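Local coordinates for E3 19 kDa protein (Human adenovirus E serotype 4, PDB 5IRO), which probably binds MHC class I heavy chains and holds them in the endoplasmic reticulum, so that infected cells display fewer of them, at residues C29-K34 with F85-M90. Residues are numbered along the deposited sequence; the frame is centred on the assembly and turned at random.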
loop_
_atom_site.group_PDB
_atom_site.type_symbol
_atom_site.label_atom_id
_atom_site.label_comp_id
_atom_site.label_asym_id
_atom_site.label_seq_id
_atom_site.Cartn_x
_atom_site.Cartn_y
_atom_site.Cartn_z
ATOM N N CYS D 29 2.478 9.311 -15.734
ATOM C CA CYS D 29 3.779 9.843 -15.388
ATOM C C CYS D 29 3.721 10.863 -14.246
ATOM O O CYS D 29 3.422 12.044 -14.459
ATOM C CB CYS D 29 4.434 10.450 -16.620
ATOM S SG CYS D 29 6.192 10.731 -16.427
ATOM N N ALA D 30 4.053 10.397 -13.042
ATOM C CA ALA D 30 4.047 11.239 -11.852
ATOM C C ALA D 30 5.274 12.139 -11.815
ATOM O O ALA D 30 6.419 11.666 -11.833
ATOM C CB ALA D 30 3.980 10.384 -10.595
ATOM N N VAL D 31 5.008 13.441 -11.763
ATOM C CA VAL D 31 6.037 14.470 -11.741
ATOM C C VAL D 31 6.263 14.986 -10.325
ATOM O O VAL D 31 5.306 15.238 -9.591
ATOM C CB VAL D 31 5.630 15.665 -12.629
ATOM C CG1 VAL D 31 6.727 16.714 -12.659
ATOM C CG2 VAL D 31 5.288 15.195 -14.033
ATOM N N LEU D 32 7.527 15.140 -9.947
ATOM C CA LEU D 32 7.868 15.650 -8.625
ATOM C C LEU D 32 8.920 16.746 -8.734
ATOM O O LEU D 32 10.108 16.459 -8.851
ATOM C CB LEU D 32 8.402 14.525 -7.743
ATOM C CG LEU D 32 8.698 14.937 -6.300
ATOM C CD1 LEU D 32 7.422 14.972 -5.471
ATOM C CD2 LEU D 32 9.738 14.025 -5.678
ATOM N N ILE D 33 8.483 17.999 -8.669
ATOM C CA ILE D 33 9.398 19.133 -8.721
ATOM C C ILE D 33 9.862 19.520 -7.321
ATOM O O ILE D 33 9.111 20.127 -6.554
ATOM C CB ILE D 33 8.737 20.354 -9.388
ATOM C CG1 ILE D 33 8.063 19.938 -10.698
ATOM C CG2 ILE D 33 9.763 21.449 -9.637
ATOM C CD1 ILE D 33 7.216 21.026 -11.329
ATOM N N LYS D 34 11.099 19.162 -6.991
ATOM C CA LYS D 34 11.647 19.457 -5.671
ATOM C C LYS D 34 12.612 20.645 -5.681
ATOM O O LYS D 34 13.679 20.594 -6.292
ATOM C CB LYS D 34 12.346 18.225 -5.095
ATOM C CG LYS D 34 12.850 18.412 -3.673
ATOM C CD LYS D 34 13.413 17.116 -3.120
ATOM C CE LYS D 34 13.797 17.255 -1.657
ATOM N NZ LYS D 34 14.419 16.007 -1.138
ATOM N N PHE D 85 11.337 22.924 -18.469
ATOM C CA PHE D 85 11.892 21.580 -18.421
ATOM C C PHE D 85 10.904 20.678 -19.124
ATOM O O PHE D 85 9.714 20.681 -18.814
ATOM C CB PHE D 85 12.091 21.101 -16.986
ATOM C CG PHE D 85 12.813 19.783 -16.892
ATOM C CD1 PHE D 85 12.109 18.588 -16.853
ATOM C CD2 PHE D 85 14.197 19.740 -16.864
ATOM C CE1 PHE D 85 12.772 17.375 -16.773
ATOM C CE2 PHE D 85 14.867 18.532 -16.785
ATOM C CZ PHE D 85 14.153 17.348 -16.739
ATOM N N ILE D 86 11.405 19.903 -20.077
ATOM C CA ILE D 86 10.540 19.052 -20.875
ATOM C C ILE D 86 10.182 17.727 -20.196
ATOM O O ILE D 86 11.042 16.897 -19.893
ATOM C CB ILE D 86 11.146 18.805 -22.278
ATOM C CG1 ILE D 86 10.170 18.014 -23.147
ATOM C CG2 ILE D 86 12.530 18.156 -22.192
ATOM C CD1 ILE D 86 9.035 18.859 -23.665
ATOM N N PHE D 87 8.891 17.561 -19.931
ATOM C CA PHE D 87 8.380 16.369 -19.272
ATOM C C PHE D 87 8.151 15.297 -20.328
ATOM O O PHE D 87 8.053 14.110 -20.021
ATOM C CB PHE D 87 7.081 16.676 -18.522
ATOM C CG PHE D 87 7.180 17.847 -17.581
ATOM C CD1 PHE D 87 7.417 17.652 -16.232
ATOM C CD2 PHE D 87 7.030 19.141 -18.045
ATOM C CE1 PHE D 87 7.512 18.724 -15.366
ATOM C CE2 PHE D 87 7.123 20.216 -17.182
ATOM C CZ PHE D 87 7.364 20.007 -15.842
ATOM N N GLU D 88 8.079 15.733 -21.582
ATOM C CA GLU D 88 7.903 14.840 -22.723
ATOM C C GLU D 88 9.145 13.977 -22.948
ATOM O O GLU D 88 9.117 13.020 -23.723
ATOM C CB GLU D 88 7.602 15.673 -23.975
ATOM C CG GLU D 88 7.121 14.905 -25.195
ATOM C CD GLU D 88 6.812 15.820 -26.369
ATOM O OE1 GLU D 88 6.820 17.056 -26.182
ATOM O OE2 GLU D 88 6.560 15.303 -27.477
ATOM N N HIS D 89 10.228 14.308 -22.252
ATOM C CA HIS D 89 11.497 13.611 -22.428
ATOM C C HIS D 89 11.847 12.755 -21.216
ATOM O O HIS D 89 12.879 12.083 -21.195
ATOM C CB HIS D 89 12.619 14.611 -22.701
ATOM C CG HIS D 89 12.967 14.747 -24.148
ATOM N ND1 HIS D 89 13.484 13.707 -24.892
ATOM C CD2 HIS D 89 12.869 15.799 -24.995
ATOM C CE1 HIS D 89 13.690 14.114 -26.131
ATOM N NE2 HIS D 89 13.325 15.382 -26.218
ATOM N N MET D 90 10.980 12.780 -20.211
ATOM C CA MET D 90 11.192 11.999 -19.000
ATOM C C MET D 90 9.952 11.192 -18.632
ATOM O O MET D 90 10.013 10.295 -17.793
ATOM C CB MET D 90 11.616 12.907 -17.839
ATOM C CG MET D 90 12.998 13.526 -18.008
ATOM S SD MET D 90 14.296 12.658 -17.103
ATOM C CE MET D 90 14.096 13.356 -15.465
#
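Cys29, at the start of strand 29-34, turns its sulfur toward Met90 at the far end of segment 85-90. With SG anti to the backbone N (chi1 -164°), the sulfur, already joined to Cys91 SG in a disulfide, lies 4.1 Å from Met90 O, a loose approach. Met90 is the N-cap residue of helix 91-94, which the disulfide thus ties directly to the strand. Two residues on, Val31 meets Phe87, the main apolar contact here. CG1 of Val31 comes in at the ring edge, near its plane, 3.5 Å from Phe87 CE1, while CG2 of Val31 stands further out of the plane, 3.9 Å from Phe87 CD1; the two side chains cross at about a right angle. The CB of Phe87 already points at the strand, and CG anti to the carbonyl carbon (chi1 -52°) carries the ring on to Val31. Residues 87-90 form a type I beta turn, closed by Met90 N to Phe87 O at 3.2 Å. Further along, Ile33 CD1 stays 4.6 Å from Phe87 CZ, and the isoleucine also touches Tyr46 and Tyr67. This folded part of a longer membrane protein has two three-stranded antiparallel sheets, consistent with an immunoglobulin-like sandwich. Strand 29-34 is the middle strand of one, between 20-24 and 54-59, whereas segment 85-90 links strand 78-84 of the other to helix 91-94. The Phe87 ring is tilted about 15° from that of Trp59 and more steeply from that of Tyr46, so the loop following one sheet packs its aromatic side chain against the inner face of the other.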